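Local coordinates for protein probable O-methyltransferase (PDB 6JCL) that catalyses the metal-dependent transfer of a methyl group from S-adenosyl-L-methionine to catechol-like compounds, giving guaiacols and S-adenosyl-L-homocysteine, at residues D134-D139 against Q150-L155; R87-E92 against P126-G131; Q190-H195 against A215-R220. All blocks are in the same frame, centred on the assembly; numbering follows the deposited sequence.

Contact 1 (D134-D139 against Q150-L155); sequences DLVFID and QWAIRL. With SR (strontium ion), chain J; SAH (S-adenosyl-L-homocysteine), chain I.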
# COMPACT_ATOMS: atom_id res chain seq x y z
N ASP A 134 -0.65 -16.52 -3.43
CA ASP A 134 0.26 -15.40 -3.61
C ASP A 134 -0.14 -14.19 -2.77
O ASP A 134 0.70 -13.36 -2.42
CB ASP A 134 0.31 -14.97 -5.08
CG ASP A 134 0.68 -16.12 -6.01
OD1 ASP A 134 1.74 -16.75 -5.78
OD2 ASP A 134 -0.08 -16.41 -6.96
N LEU A 135 -1.43 -14.08 -2.45
CA LEU A 135 -1.98 -12.91 -1.79
C LEU A 135 -3.15 -13.36 -0.94
O LEU A 135 -3.99 -14.13 -1.42
CB LEU A 135 -2.41 -11.87 -2.84
CG LEU A 135 -3.22 -10.67 -2.38
CD1 LEU A 135 -2.45 -9.91 -1.35
CD2 LEU A 135 -3.50 -9.79 -3.60
N VAL A 136 -3.20 -12.92 0.32
CA VAL A 136 -4.30 -13.25 1.21
C VAL A 136 -4.84 -11.95 1.77
O VAL A 136 -4.08 -11.15 2.31
CB VAL A 136 -3.86 -14.17 2.37
CG1 VAL A 136 -5.10 -14.66 3.18
CG2 VAL A 136 -3.06 -15.34 1.83
N PHE A 137 -6.15 -11.74 1.61
CA PHE A 137 -6.82 -10.56 2.17
C PHE A 137 -7.73 -11.03 3.29
O PHE A 137 -8.65 -11.82 3.05
CB PHE A 137 -7.63 -9.83 1.09
CG PHE A 137 -8.37 -8.62 1.59
CD1 PHE A 137 -7.75 -7.67 2.40
CD2 PHE A 137 -9.71 -8.43 1.26
CE1 PHE A 137 -8.46 -6.53 2.87
CE2 PHE A 137 -10.42 -7.31 1.72
CZ PHE A 137 -9.79 -6.36 2.53
N ILE A 138 -7.49 -10.55 4.51
CA ILE A 138 -8.19 -11.05 5.69
C ILE A 138 -9.15 -9.96 6.15
O ILE A 138 -8.73 -8.89 6.62
CB ILE A 138 -7.21 -11.46 6.80
CG1 ILE A 138 -6.27 -12.56 6.27
CG2 ILE A 138 -7.98 -11.94 8.05
CD1 ILE A 138 -5.30 -13.12 7.31
N ASP A 139 -10.45 -10.23 6.04
CA ASP A 139 -11.45 -9.20 6.31
C ASP A 139 -12.77 -9.83 6.75
O ASP A 139 -13.85 -9.51 6.23
CB ASP A 139 -11.66 -8.31 5.07
CG ASP A 139 -12.46 -7.05 5.39
OD1 ASP A 139 -12.42 -6.63 6.58
OD2 ASP A 139 -13.13 -6.50 4.48
N GLN A 150 -2.48 -17.35 10.78
CA GLN A 150 -1.76 -18.62 10.88
C GLN A 150 -2.09 -19.53 9.70
O GLN A 150 -1.19 -20.16 9.12
CB GLN A 150 -2.07 -19.29 12.21
CG GLN A 150 -1.38 -18.59 13.39
CD GLN A 150 -1.91 -19.01 14.76
OE1 GLN A 150 -3.06 -19.42 14.90
NE2 GLN A 150 -1.06 -18.91 15.77
N TRP A 151 -3.36 -19.60 9.30
CA TRP A 151 -3.73 -20.38 8.12
C TRP A 151 -3.12 -19.79 6.86
O TRP A 151 -2.67 -20.53 5.98
CB TRP A 151 -5.26 -20.46 7.98
CG TRP A 151 -5.84 -21.67 8.65
CD1 TRP A 151 -6.62 -21.70 9.78
CD2 TRP A 151 -5.65 -23.04 8.26
NE1 TRP A 151 -6.93 -22.99 10.11
CE2 TRP A 151 -6.35 -23.83 9.19
CE3 TRP A 151 -4.98 -23.66 7.21
CZ2 TRP A 151 -6.40 -25.22 9.10
CZ3 TRP A 151 -5.01 -25.04 7.13
CH2 TRP A 151 -5.72 -25.81 8.07
N ALA A 152 -3.10 -18.45 6.76
CA ALA A 152 -2.53 -17.80 5.59
C ALA A 152 -1.07 -18.18 5.41
O ALA A 152 -0.62 -18.48 4.30
CB ALA A 152 -2.69 -16.28 5.70
N ILE A 153 -0.30 -18.16 6.49
CA ILE A 153 1.10 -18.57 6.42
C ILE A 153 1.21 -20.00 5.94
O ILE A 153 2.04 -20.32 5.07
CB ILE A 153 1.77 -18.36 7.79
CG1 ILE A 153 1.84 -16.86 8.10
CG2 ILE A 153 3.14 -19.05 7.85
CD1 ILE A 153 2.26 -16.58 9.53
N ARG A 154 0.38 -20.90 6.48
CA ARG A 154 0.45 -22.30 6.08
C ARG A 154 0.09 -22.48 4.60
O ARG A 154 0.68 -23.32 3.91
CB ARG A 154 -0.47 -23.14 6.97
CG ARG A 154 -0.61 -24.59 6.51
CD ARG A 154 -1.41 -25.42 7.50
NE ARG A 154 -1.34 -26.85 7.18
CZ ARG A 154 -1.80 -27.81 7.98
NH1 ARG A 154 -2.37 -27.50 9.13
NH2 ARG A 154 -1.69 -29.09 7.61
N LEU A 155 -0.85 -21.70 4.09
CA LEU A 155 -1.37 -21.91 2.74
C LEU A 155 -0.71 -21.01 1.69
O LEU A 155 -1.05 -21.12 0.51
CB LEU A 155 -2.88 -21.70 2.72
CG LEU A 155 -3.74 -22.62 3.60
CD1 LEU A 155 -5.21 -22.26 3.49
CD2 LEU A 155 -3.53 -24.08 3.24
SR SR J . -13.44 -4.42 6.06
N SAH I . -14.31 -7.83 2.16
CA SAH I . -15.64 -7.25 1.93
CB SAH I . -16.31 -6.96 3.27
CG SAH I . -16.36 -8.15 4.22
SD SAH I . -17.47 -7.78 5.60
C SAH I . -15.55 -5.97 1.10
O SAH I . -16.27 -5.78 0.11
OXT SAH I . -14.71 -5.14 1.40
C5' SAH I . -17.10 -9.26 6.59
C4' SAH I . -17.72 -10.54 6.03
O4' SAH I . -17.19 -11.63 6.77
C3' SAH I . -19.24 -10.65 6.20
O3' SAH I . -19.81 -10.95 4.92
C2' SAH I . -19.46 -11.80 7.16
O2' SAH I . -20.67 -12.52 6.96
C1' SAH I . -18.18 -12.61 6.95
N9 SAH I . -17.82 -13.52 8.05
C8 SAH I . -17.95 -13.28 9.40
N7 SAH I . -17.49 -14.37 10.05
C5 SAH I . -17.06 -15.27 9.14
C6 SAH I . -16.52 -16.55 9.28
N6 SAH I . -16.34 -17.10 10.49
N1 SAH I . -16.18 -17.24 8.15
C2 SAH I . -16.39 -16.70 6.89
N3 SAH I . -16.94 -15.44 6.75
C4 SAH I . -17.27 -14.75 7.88
O HOH W 1 -14.51 -3.69 3.88
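Val136 straddles the methyl of Ala152: its CG1 lies 3.8 Å from Ala152 CB and its CG2 4.0 Å from the same carbon, and the fork of the valine thus closes over a single methyl of helix 145-155. Ile138, the next residue on this side of strand 133-138, has CG1 anti to the carbonyl carbon (chi1 -59°) and an extended chain beyond, which carries CD1 to 4.4 Å from Ala152 CB at the margin of the patch. With so small a side chain on the helix, the backbones come close, Val136 CA and Ala152 CA being 6.6 Å apart. Ala152 also rests on Ile162 of the neighbouring strand 160-165. Just past the end of the strand, Asp139 chelates the strontium ion with both OD1 (2.5 Å) and OD2 (2.6 Å), and OD2 in addition accepts a hydrogen bond of 2.9 Å from the amino N of S-adenosyl-L-homocysteine. Asp165 and Asn166 complete the protein ligands of the ion, and a water bound to it donates to the OXT of S-adenosyl-L-homocysteine. Helix packing on a parallel strand whose C-terminal end carries the divalent-metal site, here filled by strontium, is characteristic of the Rossmann-like fold of cation-dependent O-methyltransferases.

Contact 2 (R87-E92 against P126-G131); sequences RVVTLE and PTLAGG. With SAH (S-adenosyl-L-homocysteine), chain I.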
# COMPACT_ATOMS: atom_id res chain seq x y z
N ARG A 87 -6.96 -16.88 -10.16
CA ARG A 87 -8.10 -17.46 -9.49
C ARG A 87 -8.17 -16.87 -8.10
O ARG A 87 -7.14 -16.64 -7.46
CB ARG A 87 -8.02 -18.99 -9.42
CG ARG A 87 -8.16 -19.71 -10.80
CD ARG A 87 -9.52 -19.46 -11.47
NE ARG A 87 -9.72 -20.27 -12.67
CZ ARG A 87 -9.38 -19.89 -13.90
NH1 ARG A 87 -9.60 -20.70 -14.93
NH2 ARG A 87 -8.82 -18.70 -14.11
N VAL A 88 -9.39 -16.58 -7.66
CA VAL A 88 -9.64 -16.09 -6.32
C VAL A 88 -10.53 -17.11 -5.61
O VAL A 88 -11.53 -17.55 -6.18
CB VAL A 88 -10.32 -14.71 -6.32
CG1 VAL A 88 -10.54 -14.23 -4.90
CG2 VAL A 88 -9.48 -13.71 -7.16
N VAL A 89 -10.14 -17.48 -4.39
CA VAL A 89 -10.99 -18.25 -3.49
C VAL A 89 -11.41 -17.30 -2.38
O VAL A 89 -10.56 -16.72 -1.71
CB VAL A 89 -10.25 -19.48 -2.93
CG1 VAL A 89 -11.13 -20.24 -1.95
CG2 VAL A 89 -9.78 -20.39 -4.06
N THR A 90 -12.72 -17.12 -2.20
CA THR A 90 -13.20 -16.21 -1.17
C THR A 90 -14.17 -16.95 -0.25
O THR A 90 -15.01 -17.73 -0.71
CB THR A 90 -13.84 -14.93 -1.77
OG1 THR A 90 -14.21 -14.03 -0.72
CG2 THR A 90 -15.06 -15.22 -2.66
N LEU A 91 -14.02 -16.72 1.06
CA LEU A 91 -14.72 -17.46 2.10
C LEU A 91 -15.80 -16.59 2.73
O LEU A 91 -15.53 -15.47 3.15
CB LEU A 91 -13.74 -17.93 3.19
CG LEU A 91 -12.52 -18.70 2.68
CD1 LEU A 91 -11.69 -19.24 3.84
CD2 LEU A 91 -12.91 -19.86 1.71
N GLU A 92 -17.02 -17.14 2.83
CA GLU A 92 -18.15 -16.37 3.35
C GLU A 92 -19.05 -17.31 4.12
O GLU A 92 -19.43 -18.36 3.60
CB GLU A 92 -18.93 -15.74 2.19
CG GLU A 92 -20.20 -15.01 2.61
CD GLU A 92 -19.94 -13.99 3.71
OE1 GLU A 92 -19.02 -13.14 3.55
OE2 GLU A 92 -20.65 -14.05 4.74
N PRO A 126 -9.22 -25.62 6.15
CA PRO A 126 -8.53 -26.92 6.03
C PRO A 126 -8.91 -27.74 4.80
O PRO A 126 -8.23 -28.73 4.51
CB PRO A 126 -8.95 -27.66 7.31
CG PRO A 126 -9.48 -26.64 8.22
CD PRO A 126 -9.99 -25.51 7.40
N THR A 127 -9.99 -27.40 4.10
CA THR A 127 -10.42 -28.16 2.94
C THR A 127 -9.93 -27.56 1.63
O THR A 127 -10.13 -28.17 0.57
CB THR A 127 -11.95 -28.25 2.90
OG1 THR A 127 -12.49 -26.96 2.55
CG2 THR A 127 -12.49 -28.70 4.24
N LEU A 128 -9.32 -26.37 1.68
CA LEU A 128 -8.89 -25.67 0.48
C LEU A 128 -7.68 -26.34 -0.17
O LEU A 128 -6.70 -26.66 0.51
CB LEU A 128 -8.53 -24.22 0.81
CG LEU A 128 -9.61 -23.26 1.25
CD1 LEU A 128 -9.04 -21.84 1.27
CD2 LEU A 128 -10.85 -23.35 0.35
N ALA A 129 -7.76 -26.55 -1.48
CA ALA A 129 -6.64 -27.07 -2.25
C ALA A 129 -6.25 -26.12 -3.38
O ALA A 129 -5.52 -26.51 -4.30
CB ALA A 129 -6.96 -28.47 -2.80
N GLY A 130 -6.71 -24.86 -3.31
CA GLY A 130 -6.47 -23.86 -4.35
C GLY A 130 -5.18 -23.06 -4.24
O GLY A 130 -5.01 -22.05 -4.94
N GLY A 131 -4.26 -23.53 -3.39
CA GLY A 131 -2.98 -22.90 -3.16
C GLY A 131 -1.82 -23.57 -3.88
O GLY A 131 -2.01 -24.50 -4.67
N SAH I . -14.31 -7.83 2.16
CA SAH I . -15.64 -7.25 1.93
CB SAH I . -16.31 -6.96 3.27
CG SAH I . -16.36 -8.15 4.22
SD SAH I . -17.47 -7.78 5.60
C SAH I . -15.55 -5.97 1.10
O SAH I . -16.27 -5.78 0.11
OXT SAH I . -14.71 -5.14 1.40
C5' SAH I . -17.10 -9.26 6.59
C4' SAH I . -17.72 -10.54 6.03
O4' SAH I . -17.19 -11.63 6.77
C3' SAH I . -19.24 -10.65 6.20
O3' SAH I . -19.81 -10.95 4.92
C2' SAH I . -19.46 -11.80 7.16
O2' SAH I . -20.67 -12.52 6.96
C1' SAH I . -18.18 -12.61 6.95
N9 SAH I . -17.82 -13.52 8.05
C8 SAH I . -17.95 -13.28 9.40
N7 SAH I . -17.49 -14.37 10.05
C5 SAH I . -17.06 -15.27 9.14
C6 SAH I . -16.52 -16.55 9.28
N6 SAH I . -16.34 -17.10 10.49
N1 SAH I . -16.18 -17.24 8.15
C2 SAH I . -16.39 -16.70 6.89
N3 SAH I . -16.94 -15.44 6.75
C4 SAH I . -17.27 -14.75 7.88
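Strand 87-92 is extended while the loop 126-131 runs along one of its faces, closest at Val89 and Gly130, whose CA atoms are 7.3 Å apart, and the contact is made mainly by apolar side chains. The strand belongs to the parallel part of the Rossmann-like methyltransferase sheet, between strands 63-67 and 114-118, and the loop leads from helix 121-124 into strand 133-138. Alternate residues of the strand serve different faces: Val89 and Leu91 point to the loop, whereas Thr90 points away from it. Leu128 is the loop's apolar plug. Its CD2 approaches Val89 CG1 at 3.9 Å, and its CD1 lies 4.2 Å from that same Val89 CG1, so both methyls of the leucine end lean on one valine methyl from the same side as the two side chains pass in opposite directions. Val89 CG1 is placed there by a first torsion that sets it anti to the backbone N (178°). Leu91 joins from further along the strand, with its CD2 4.3 Å from Leu128 CD2; it also touches Ala121 and Thr124 of helix 121-124, while Leu128 reaches Leu65 on the adjacent strand. Gly130, lacking a side chain, lets the loop pass close beside Val89. At its C-terminal end the strand delivers the acidic residue that binds the ribose, a hallmark of class I methyltransferases. The Glu92 chain bends at chi2 (53°) and presents its carboxylate to both hydroxyls of S-adenosyl-L-homocysteine: O3' donates to Glu92 OE1 at 2.7 Å, and O2' donates to Glu92 OE2, also at 2.7 Å. Backbone amides also hold that carboxylate, Leu70 N bonding to Glu92 OE1 and Gln94 N to Glu92 OE2.

Contact 3 (Q190-H195 against A215-R220); sequences QMMGEH and ALALVR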
# COMPACT_ATOMS: atom_id res chain seq x y z
N GLN A 190 -0.02 -7.06 17.48
CA GLN A 190 1.03 -7.60 18.35
C GLN A 190 1.47 -8.98 17.88
O GLN A 190 2.67 -9.28 17.86
CB GLN A 190 0.53 -7.63 19.79
CG GLN A 190 0.40 -6.21 20.34
CD GLN A 190 -0.14 -6.18 21.76
OE1 GLN A 190 -1.07 -6.90 22.10
NE2 GLN A 190 0.47 -5.34 22.60
N MET A 191 0.52 -9.80 17.42
CA MET A 191 0.88 -11.12 16.93
C MET A 191 1.73 -11.03 15.67
O MET A 191 2.74 -11.74 15.54
CB MET A 191 -0.39 -11.94 16.67
CG MET A 191 -0.12 -13.32 16.05
SD MET A 191 -0.26 -13.26 14.24
CE MET A 191 -0.45 -15.01 13.90
N MET A 192 1.38 -10.11 14.76
CA MET A 192 2.14 -10.00 13.52
C MET A 192 3.55 -9.50 13.79
O MET A 192 4.51 -9.96 13.17
CB MET A 192 1.41 -9.07 12.53
CG MET A 192 0.07 -9.62 12.06
SD MET A 192 -0.85 -8.51 10.98
CE MET A 192 0.02 -8.80 9.45
N GLY A 193 3.70 -8.57 14.74
CA GLY A 193 5.03 -8.07 15.05
C GLY A 193 5.91 -9.14 15.65
O GLY A 193 7.12 -9.17 15.41
N GLU A 194 5.32 -10.04 16.44
CA GLU A 194 6.08 -11.06 17.13
C GLU A 194 6.34 -12.30 16.28
O GLU A 194 7.24 -13.08 16.60
CB GLU A 194 5.36 -11.47 18.41
CG GLU A 194 5.49 -10.45 19.53
CD GLU A 194 4.68 -10.84 20.76
OE1 GLU A 194 3.75 -11.66 20.64
OE2 GLU A 194 4.99 -10.32 21.86
N HIS A 195 5.58 -12.49 15.21
CA HIS A 195 5.68 -13.74 14.45
C HIS A 195 6.99 -13.77 13.68
O HIS A 195 7.23 -12.89 12.84
CB HIS A 195 4.50 -13.88 13.49
CG HIS A 195 4.27 -15.30 13.05
ND1 HIS A 195 5.22 -16.02 12.37
CD2 HIS A 195 3.22 -16.13 13.24
CE1 HIS A 195 4.76 -17.24 12.14
NE2 HIS A 195 3.55 -17.33 12.66
N ALA A 215 -2.93 -3.62 7.92
CA ALA A 215 -1.62 -4.24 8.10
C ALA A 215 -1.25 -4.92 6.79
O ALA A 215 -2.11 -5.51 6.11
CB ALA A 215 -1.64 -5.27 9.24
N LEU A 216 0.02 -4.83 6.43
CA LEU A 216 0.54 -5.52 5.25
C LEU A 216 1.78 -6.27 5.68
O LEU A 216 2.67 -5.70 6.31
CB LEU A 216 0.86 -4.53 4.12
CG LEU A 216 1.26 -5.18 2.76
CD1 LEU A 216 0.79 -4.36 1.56
CD2 LEU A 216 2.75 -5.36 2.71
N ALA A 217 1.85 -7.56 5.35
CA ALA A 217 2.99 -8.37 5.75
C ALA A 217 3.47 -9.23 4.59
O ALA A 217 2.69 -9.60 3.71
CB ALA A 217 2.64 -9.26 6.94
N LEU A 218 4.76 -9.55 4.60
CA LEU A 218 5.32 -10.55 3.69
C LEU A 218 5.53 -11.84 4.46
O LEU A 218 5.98 -11.82 5.60
CB LEU A 218 6.64 -10.08 3.10
CG LEU A 218 6.55 -8.88 2.15
CD1 LEU A 218 7.91 -8.67 1.49
CD2 LEU A 218 5.47 -9.06 1.09
N VAL A 219 5.20 -12.96 3.82
CA VAL A 219 5.50 -14.26 4.42
C VAL A 219 6.98 -14.51 4.16
O VAL A 219 7.39 -14.83 3.05
CB VAL A 219 4.63 -15.37 3.82
CG1 VAL A 219 5.01 -16.75 4.45
CG2 VAL A 219 3.15 -15.07 4.03
N ARG A 220 7.79 -14.38 5.21
CA ARG A 220 9.21 -14.62 5.04
C ARG A 220 9.52 -16.11 5.02
O ARG A 220 10.47 -16.54 4.36
CB ARG A 220 10.00 -13.89 6.14
CG ARG A 220 10.12 -14.61 7.46
CD ARG A 220 11.41 -14.21 8.18
NE ARG A 220 11.65 -12.77 8.09
CZ ARG A 220 11.14 -11.86 8.93
NH1 ARG A 220 11.43 -10.58 8.77
NH2 ARG A 220 10.35 -12.25 9.93
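The guanidinium of Arg220 has the carbonyl oxygen of His195 at its edge, near the guanidinium plane, with Arg220 NH2 4.3 Å from His195 O. That is a loose approach, and NH2 finds its hydrogen bond one residue further on, at Pro196 O. The His195 imidazole is engaged away from the arginine: its ND1 bonds to Gly197 N. The closer packing is apolar and lies deeper, where Met192 reaches from helix 180-194 to strand 212-219. Its CG is anti to the carbonyl carbon (chi1 -65°), and the chain stays extended until a bend at chi3 (79°) folds the methyl over two alanines. Met192 SD lies 3.8 Å from Ala215 CB, while its CE meets Ala217 CB at 3.7 Å and Ala215 CB at 3.9 Å. Two small residues on the same face of the strand therefore receive one long side chain. Met192 also touches Val164 of strand 160-165. Helix 180-194 packs beside helix 145-155 on one face of the sheet, whereas Leu216 and Leu218 of the antiparallel strand 212-219 face Leu54 and Ala58 of the second subunit.

Along the chain contact 2 comes first, then contact 1, then contact 3; all three pack against the same mixed sheet. The centre of contact 1 lies about 10 Å from that of contact 2 and about 11 Å from that of contact 3, while the centres of contacts 2 and 3, which do not touch, are about 21 Å apart. Helix 145-155 bridges the series: Trp151 CZ2 packs 3.5 Å from Pro126 CG of contact 2, and Ile153 CD1 lies 3.5 Å from His195 NE2 of contact 3. The strands of contacts 1 and 2 both end at S-adenosyl-L-homocysteine, joining the metal site to the ribose site, whereas contact 3 belongs to the antiparallel, subunit-facing part of the sheet.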